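Local structure of sulfite reductase [ferredoxin] (Mycobacterium tuberculosis, 1ZJ8) at residues A371-R383 with I394-G408. The protein catalyses the six-electron reduction of sulfite to sulfide with electrons from ferredoxin, using siroheme and a [4Fe-4S] cluster. Numbering follows the deposited sequence.
Sequences AVADLMARAGSDR and ILDIPDALLDDLIAG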
ATOM      1  N   ALA A 371     -10.124  10.513 -18.614  1.00 30.90           N
ATOM      2  CA  ALA A 371     -11.536  10.227 -18.906  1.00 30.87           C
ATOM      3  C   ALA A 371     -12.434  10.417 -17.672  1.00 30.82           C
ATOM      4  O   ALA A 371     -13.551  10.966 -17.783  1.00 30.88           O
ATOM      5  CB  ALA A 371     -11.670   8.829 -19.459  1.00 30.60           C
ATOM      6  N   VAL A 372     -11.933   9.963 -16.521  1.00 30.63           N
ATOM      7  CA  VAL A 372     -12.639  10.080 -15.241  1.00 31.14           C
ATOM      8  C   VAL A 372     -12.765  11.553 -14.826  1.00 31.40           C
ATOM      9  O   VAL A 372     -13.792  11.972 -14.289  1.00 31.30           O
ATOM     10  CB  VAL A 372     -11.912   9.290 -14.088  1.00 31.16           C
ATOM     11  CG1 VAL A 372     -12.545   9.601 -12.722  1.00 31.18           C
ATOM     12  CG2 VAL A 372     -11.906   7.786 -14.345  1.00 30.40           C
ATOM     13  N   ALA A 373     -11.724  12.336 -15.082  1.00 31.82           N
ATOM     14  CA  ALA A 373     -11.759  13.757 -14.745  1.00 32.09           C
ATOM     15  C   ALA A 373     -12.904  14.476 -15.448  1.00 32.40           C
ATOM     16  O   ALA A 373     -13.560  15.325 -14.837  1.00 32.82           O
ATOM     17  CB  ALA A 373     -10.428  14.417 -15.063  1.00 32.10           C
ATOM     18  N   ASP A 374     -13.161  14.119 -16.708  1.00 32.65           N
ATOM     19  CA  ASP A 374     -14.254  14.740 -17.491  1.00 32.97           C
ATOM     20  C   ASP A 374     -15.635  14.271 -17.043  1.00 32.86           C
ATOM     21  O   ASP A 374     -16.610  15.047 -17.064  1.00 32.41           O
ATOM     22  CB  ASP A 374     -14.042  14.509 -18.998  1.00 33.51           C
ATOM     23  CG  ASP A 374     -12.744  15.146 -19.495  1.00 35.12           C
ATOM     24  OD1 ASP A 374     -12.446  16.275 -19.041  1.00 35.52           O
ATOM     25  OD2 ASP A 374     -11.999  14.514 -20.288  1.00 38.03           O
ATOM     26  N   LEU A 375     -15.710  13.003 -16.630  1.00 32.76           N
ATOM     27  CA  LEU A 375     -16.921  12.471 -16.009  1.00 32.82           C
ATOM     28  C   LEU A 375     -17.214  13.206 -14.701  1.00 32.86           C
ATOM     29  O   LEU A 375     -18.368  13.549 -14.418  1.00 32.79           O
ATOM     30  CB  LEU A 375     -16.778  10.977 -15.732  1.00 32.80           C
ATOM     31  CG  LEU A 375     -16.837  10.050 -16.945  1.00 32.99           C
ATOM     32  CD1 LEU A 375     -16.490   8.625 -16.541  1.00 33.82           C
ATOM     33  CD2 LEU A 375     -18.208  10.105 -17.600  1.00 32.84           C
ATOM     34  N   MET A 376     -16.176  13.463 -13.913  1.00 32.80           N
ATOM     35  CA  MET A 376     -16.342  14.240 -12.703  1.00 33.31           C
ATOM     36  C   MET A 376     -16.925  15.634 -12.993  1.00 33.40           C
ATOM     37  O   MET A 376     -17.829  16.101 -12.288  1.00 32.95           O
ATOM     38  CB  MET A 376     -15.010  14.349 -11.977  1.00 33.44           C
ATOM     39  CG  MET A 376     -14.626  13.067 -11.258  1.00 33.91           C
ATOM     40  SD  MET A 376     -13.005  13.102 -10.454  1.00 34.51           S
ATOM     41  CE  MET A 376     -13.247  14.426  -9.270  1.00 35.05           C
ATOM     42  N   ALA A 377     -16.417  16.288 -14.037  1.00 33.91           N
ATOM     43  CA  ALA A 377     -16.904  17.625 -14.411  1.00 34.30           C
ATOM     44  C   ALA A 377     -18.352  17.551 -14.831  1.00 34.93           C
ATOM     45  O   ALA A 377     -19.156  18.348 -14.359  1.00 35.32           O
ATOM     46  CB  ALA A 377     -16.095  18.227 -15.508  1.00 34.01           C
ATOM     47  N   ARG A 378     -18.697  16.599 -15.707  1.00 35.45           N
ATOM     48  CA  ARG A 378     -20.119  16.355 -16.047  1.00 35.77           C
ATOM     49  C   ARG A 378     -21.020  16.174 -14.817  1.00 35.03           C
ATOM     50  O   ARG A 378     -22.183  16.490 -14.855  1.00 35.13           O
ATOM     51  CB  ARG A 378     -20.278  15.123 -16.958  1.00 36.44           C
ATOM     52  CG  ARG A 378     -20.595  15.455 -18.406  1.00 38.21           C
ATOM     53  CD  ARG A 378     -20.894  14.224 -19.270  1.00 39.25           C
ATOM     54  NE  ARG A 378     -21.772  14.574 -20.412  1.00 42.40           N
ATOM     55  CZ  ARG A 378     -23.104  14.354 -20.479  1.00 44.16           C
ATOM     56  NH1 ARG A 378     -23.779  13.755 -19.476  1.00 43.47           N
ATOM     57  NH2 ARG A 378     -23.779  14.722 -21.573  1.00 43.74           N
ATOM     58  N   ALA A 379     -20.483  15.641 -13.733  1.00 34.52           N
ATOM     59  CA  ALA A 379     -21.280  15.354 -12.554  1.00 34.23           C
ATOM     60  C   ALA A 379     -21.162  16.452 -11.489  1.00 33.90           C
ATOM     61  O   ALA A 379     -21.833  16.396 -10.448  1.00 34.01           O
ATOM     62  CB  ALA A 379     -20.858  14.002 -11.970  1.00 34.42           C
ATOM     63  N   GLY A 380     -20.335  17.457 -11.755  1.00 33.28           N
ATOM     64  CA  GLY A 380     -20.203  18.591 -10.851  1.00 32.94           C
ATOM     65  C   GLY A 380     -19.362  18.307  -9.622  1.00 32.58           C
ATOM     66  O   GLY A 380     -19.488  19.017  -8.619  1.00 32.30           O
ATOM     67  N   SER A 381     -18.468  17.311  -9.723  1.00 32.31           N
ATOM     68  CA  SER A 381     -17.613  16.885  -8.602  1.00 32.05           C
ATOM     69  C   SER A 381     -16.157  17.272  -8.778  1.00 31.81           C
ATOM     70  O   SER A 381     -15.599  17.111  -9.860  1.00 32.06           O
ATOM     71  CB  SER A 381     -17.685  15.360  -8.417  1.00 32.33           C
ATOM     72  OG  SER A 381     -16.527  14.842  -7.748  1.00 31.50           O
ATOM     73  N   ASP A 382     -15.543  17.737  -7.692  1.00 31.82           N
ATOM     74  CA  ASP A 382     -14.136  18.103  -7.665  1.00 31.54           C
ATOM     75  C   ASP A 382     -13.361  17.326  -6.614  1.00 31.44           C
ATOM     76  O   ASP A 382     -12.241  17.740  -6.263  1.00 31.85           O
ATOM     77  CB  ASP A 382     -14.018  19.596  -7.358  1.00 32.05           C
ATOM     78  CG  ASP A 382     -12.589  20.140  -7.509  1.00 32.96           C
ATOM     79  OD1 ASP A 382     -12.021  20.039  -8.634  1.00 36.15           O
ATOM     80  OD2 ASP A 382     -12.055  20.685  -6.500  1.00 33.44           O
ATOM     81  N   ARG A 383     -13.925  16.225  -6.100  1.00 30.95           N
ATOM     82  CA  ARG A 383     -13.184  15.344  -5.172  1.00 31.14           C
ATOM     83  C   ARG A 383     -13.268  13.858  -5.508  1.00 31.19           C
ATOM     84  O   ARG A 383     -14.361  13.294  -5.598  1.00 31.12           O
ATOM     85  CB  ARG A 383     -13.700  15.438  -3.737  1.00 31.11           C
ATOM     86  CG  ARG A 383     -13.706  16.792  -3.092  1.00 30.65           C
ATOM     87  CD  ARG A 383     -14.968  16.902  -2.248  1.00 31.62           C
ATOM     88  NE  ARG A 383     -14.774  16.812  -0.801  1.00 31.82           N
ATOM     89  CZ  ARG A 383     -15.754  16.593   0.080  1.00 31.25           C
ATOM     90  NH1 ARG A 383     -16.997  16.384  -0.314  1.00 31.24           N
ATOM     91  NH2 ARG A 383     -15.479  16.567   1.374  1.00 33.35           N
ATOM     92  N   ILE A 394     -15.288   8.476  -6.101  1.00 29.81           N
ATOM     93  CA  ILE A 394     -15.660   9.861  -6.430  1.00 30.06           C
ATOM     94  C   ILE A 394     -16.723  10.375  -5.468  1.00 30.04           C
ATOM     95  O   ILE A 394     -17.744   9.728  -5.313  1.00 30.15           O
ATOM     96  CB  ILE A 394     -16.336   9.955  -7.826  1.00 30.54           C
ATOM     97  CG1 ILE A 394     -15.672   9.048  -8.872  1.00 32.19           C
ATOM     98  CG2 ILE A 394     -16.348  11.400  -8.328  1.00 30.51           C
ATOM     99  CD1 ILE A 394     -14.308   9.490  -9.287  1.00 33.79           C
ATOM    100  N   LEU A 395     -16.530  11.551  -4.875  1.00 30.11           N
ATOM    101  CA  LEU A 395     -17.531  12.118  -3.966  1.00 30.14           C
ATOM    102  C   LEU A 395     -18.456  13.156  -4.631  1.00 30.28           C
ATOM    103  O   LEU A 395     -18.229  13.578  -5.764  1.00 30.24           O
ATOM    104  CB  LEU A 395     -16.821  12.756  -2.774  1.00 29.92           C
ATOM    105  CG  LEU A 395     -15.699  11.970  -2.126  1.00 28.83           C
ATOM    106  CD1 LEU A 395     -15.190  12.746  -0.949  1.00 28.69           C
ATOM    107  CD2 LEU A 395     -16.190  10.625  -1.690  1.00 29.02           C
ATOM    108  N   ASP A 396     -19.489  13.567  -3.894  1.00 30.64           N
ATOM    109  CA  ASP A 396     -20.369  14.673  -4.277  1.00 30.81           C
ATOM    110  C   ASP A 396     -21.095  14.428  -5.592  1.00 31.10           C
ATOM    111  O   ASP A 396     -21.195  15.336  -6.417  1.00 31.31           O
ATOM    112  CB  ASP A 396     -19.581  15.971  -4.377  1.00 31.05           C
ATOM    113  CG  ASP A 396     -18.547  16.126  -3.266  1.00 31.97           C
ATOM    114  OD1 ASP A 396     -18.591  15.350  -2.286  1.00 31.86           O
ATOM    115  OD2 ASP A 396     -17.676  17.020  -3.393  1.00 32.30           O
ATOM    116  N   ILE A 397     -21.577  13.200  -5.790  1.00 31.24           N
ATOM    117  CA  ILE A 397     -22.435  12.861  -6.924  1.00 31.48           C
ATOM    118  C   ILE A 397     -23.898  13.045  -6.480  1.00 31.77           C
ATOM    119  O   ILE A 397     -24.391  12.286  -5.625  1.00 31.79           O
ATOM    120  CB  ILE A 397     -22.226  11.367  -7.429  1.00 31.37           C
ATOM    121  CG1 ILE A 397     -20.751  11.036  -7.672  1.00 31.82           C
ATOM    122  CG2 ILE A 397     -23.004  11.095  -8.709  1.00 31.07           C
ATOM    123  CD1 ILE A 397     -19.989  12.057  -8.499  1.00 31.97           C
ATOM    124  N   PRO A 398     -24.598  14.047  -7.046  1.00 31.84           N
ATOM    125  CA  PRO A 398     -26.028  14.158  -6.762  1.00 32.16           C
ATOM    126  C   PRO A 398     -26.863  13.057  -7.434  1.00 32.44           C
ATOM    127  O   PRO A 398     -26.464  12.515  -8.467  1.00 32.57           O
ATOM    128  CB  PRO A 398     -26.400  15.541  -7.301  1.00 32.19           C
ATOM    129  CG  PRO A 398     -25.404  15.820  -8.353  1.00 32.52           C
ATOM    130  CD  PRO A 398     -24.128  15.115  -7.944  1.00 32.20           C
ATOM    131  N   ASP A 399     -28.009  12.741  -6.828  1.00 32.58           N
ATOM    132  CA  ASP A 399     -28.884  11.668  -7.296  1.00 32.64           C
ATOM    133  C   ASP A 399     -29.261  11.765  -8.772  1.00 32.66           C
ATOM    134  O   ASP A 399     -29.265  10.759  -9.480  1.00 33.04           O
ATOM    135  CB  ASP A 399     -30.168  11.606  -6.457  1.00 33.04           C
ATOM    136  CG  ASP A 399     -29.956  10.953  -5.109  1.00 33.58           C
ATOM    137  OD1 ASP A 399     -28.960  10.245  -4.956  1.00 33.97           O
ATOM    138  OD2 ASP A 399     -30.788  11.138  -4.200  1.00 35.77           O
ATOM    139  N   ALA A 400     -29.594  12.961  -9.234  1.00 32.56           N
ATOM    140  CA  ALA A 400     -29.979  13.159 -10.632  1.00 32.73           C
ATOM    141  C   ALA A 400     -28.932  12.637 -11.643  1.00 33.01           C
ATOM    142  O   ALA A 400     -29.272  12.117 -12.707  1.00 33.51           O
ATOM    143  CB  ALA A 400     -30.238  14.636 -10.878  1.00 32.68           C
ATOM    144  N   LEU A 401     -27.662  12.785 -11.293  1.00 32.79           N
ATOM    145  CA  LEU A 401     -26.562  12.564 -12.207  1.00 32.45           C
ATOM    146  C   LEU A 401     -25.901  11.220 -11.981  1.00 32.36           C
ATOM    147  O   LEU A 401     -24.962  10.850 -12.699  1.00 32.08           O
ATOM    148  CB  LEU A 401     -25.541  13.694 -11.998  1.00 32.34           C
ATOM    149  CG  LEU A 401     -26.115  15.100 -12.249  1.00 31.99           C
ATOM    150  CD1 LEU A 401     -25.183  16.200 -11.792  1.00 32.04           C
ATOM    151  CD2 LEU A 401     -26.465  15.266 -13.732  1.00 31.51           C
ATOM    152  N   LEU A 402     -26.373  10.498 -10.973  1.00 32.37           N
ATOM    153  CA  LEU A 402     -25.710   9.269 -10.542  1.00 32.75           C
ATOM    154  C   LEU A 402     -25.648   8.255 -11.654  1.00 32.74           C
ATOM    155  O   LEU A 402     -24.580   7.816 -12.029  1.00 32.71           O
ATOM    156  CB  LEU A 402     -26.426   8.645  -9.340  1.00 32.80           C
ATOM    157  CG  LEU A 402     -25.777   7.454  -8.619  1.00 32.52           C
ATOM    158  CD1 LEU A 402     -24.375   7.799  -8.172  1.00 32.50           C
ATOM    159  CD2 LEU A 402     -26.599   7.058  -7.403  1.00 32.92           C
ATOM    160  N   ASP A 403     -26.803   7.894 -12.188  1.00 33.30           N
ATOM    161  CA  ASP A 403     -26.864   6.858 -13.216  1.00 33.94           C
ATOM    162  C   ASP A 403     -25.931   7.093 -14.375  1.00 34.27           C
ATOM    163  O   ASP A 403     -25.242   6.155 -14.783  1.00 34.36           O
ATOM    164  CB  ASP A 403     -28.274   6.701 -13.776  1.00 34.33           C
ATOM    165  CG  ASP A 403     -29.180   5.922 -12.855  1.00 36.16           C
ATOM    166  OD1 ASP A 403     -28.737   4.888 -12.290  1.00 36.18           O
ATOM    167  OD2 ASP A 403     -30.341   6.359 -12.688  1.00 40.58           O
ATOM    168  N   ASP A 404     -25.923   8.321 -14.915  1.00 34.52           N
ATOM    169  CA  ASP A 404     -25.036   8.665 -16.042  1.00 34.66           C
ATOM    170  C   ASP A 404     -23.568   8.459 -15.707  1.00 34.35           C
ATOM    171  O   ASP A 404     -22.862   7.810 -16.475  1.00 34.55           O
ATOM    172  CB  ASP A 404     -25.296  10.078 -16.558  1.00 35.11           C
ATOM    173  CG  ASP A 404     -26.612  10.177 -17.334  1.00 36.86           C
ATOM    174  OD1 ASP A 404     -27.136   9.140 -17.814  1.00 39.75           O
ATOM    175  OD2 ASP A 404     -27.133  11.300 -17.457  1.00 38.78           O
ATOM    176  N   LEU A 405     -23.119   8.959 -14.555  1.00 33.97           N
ATOM    177  CA  LEU A 405     -21.757   8.682 -14.081  1.00 33.84           C
ATOM    178  C   LEU A 405     -21.434   7.168 -14.058  1.00 33.85           C
ATOM    179  O   LEU A 405     -20.466   6.713 -14.652  1.00 33.77           O
ATOM    180  CB  LEU A 405     -21.552   9.253 -12.683  1.00 33.64           C
ATOM    181  CG  LEU A 405     -20.105   9.187 -12.197  1.00 34.02           C
ATOM    182  CD1 LEU A 405     -19.259  10.061 -13.101  1.00 34.95           C
ATOM    183  CD2 LEU A 405     -19.957   9.648 -10.774  1.00 34.23           C
ATOM    184  N   ILE A 406     -22.255   6.384 -13.366  1.00 33.79           N
ATOM    185  CA  ILE A 406     -22.034   4.933 -13.284  1.00 33.83           C
ATOM    186  C   ILE A 406     -21.793   4.337 -14.694  1.00 33.81           C
ATOM    187  O   ILE A 406     -20.875   3.534 -14.890  1.00 34.11           O
ATOM    188  CB  ILE A 406     -23.247   4.166 -12.620  1.00 34.01           C
ATOM    189  CG1 ILE A 406     -23.635   4.753 -11.245  1.00 34.00           C
ATOM    190  CG2 ILE A 406     -22.970   2.654 -12.530  1.00 33.02           C
ATOM    191  CD1 ILE A 406     -22.651   4.524 -10.147  1.00 34.38           C
ATOM    192  N   ALA A 407     -22.619   4.727 -15.665  1.00 33.55           N
ATOM    193  CA  ALA A 407     -22.534   4.155 -17.004  1.00 33.65           C
ATOM    194  C   ALA A 407     -21.210   4.546 -17.675  1.00 33.69           C
ATOM    195  O   ALA A 407     -20.474   3.693 -18.187  1.00 33.82           O
ATOM    196  CB  ALA A 407     -23.720   4.574 -17.854  1.00 33.25           C
ATOM    197  N   GLY A 408     -20.891   5.830 -17.642  1.00 33.59           N
ATOM    198  CA  GLY A 408     -19.595   6.292 -18.114  1.00 33.94           C
ATOM    199  C   GLY A 408     -18.422   5.519 -17.535  1.00 34.36           C
ATOM    200  O   GLY A 408     -17.483   5.175 -18.263  1.00 34.78           O
TER
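The hydroxyl OG of Ser-381 gives a hydrogen bond of 2.9 Å to Leu-395 O and takes a weak, longer one from the backbone N of Arg-383, which ties the turn after helix 371-379 to the neighbouring strand. Placed anti to the serine N, OG lies beside the serine's own carbonyl carbon and within reach of Leu-395 O, which it meets from somewhat out of the carbonyl plane. The backbone of Leu-395 is held on its other polar atom as well: its N donates to Arg-383 O over 2.9 Å, nearly straight at 166°. The Arg-383 side chain, bent at chi2 and chi3, then lays one guanidinium face over Leu-395 CD1. Arg-383 NH1 meets the Asp-396 carboxylate in a salt bridge, 2.7 Å from Asp-396 OD1, but both of its hydrogen bonds there are weak, with the guanidinium and carboxylate planes 40° apart; NH2 has a second acidic partner in Glu-187.

The helix ends in a Schellman motif with Gly-380 at positive phi. Back along the helix from this polar end the contact is apolar: Met-376 CG lies 3.8 Å from Ile-394 CG2, while Ile-397 CD1 touches both Ala-379 CB and Ser-381 CB. Helix 399-408 runs nearly antiparallel to helix 371-379, at 164°. Leu-405, with CG anti to its backbone N, brings CD1 to 3.7 Å from Leu-375 CB, and Leu-375 CD1 in turn rests against the backbone of Gly-408.

Within this ferredoxin-like half domain, helix 366-379 packs against strand 392-397 and against helix 399-411, which follows that strand in the chain; the strand pairs with strands 384-386 and 353-357 and has a G1 beta bulge at Asp-396 and Ile-397 facing Asn-353, and helix 118-131 touches Val-372 and Met-376.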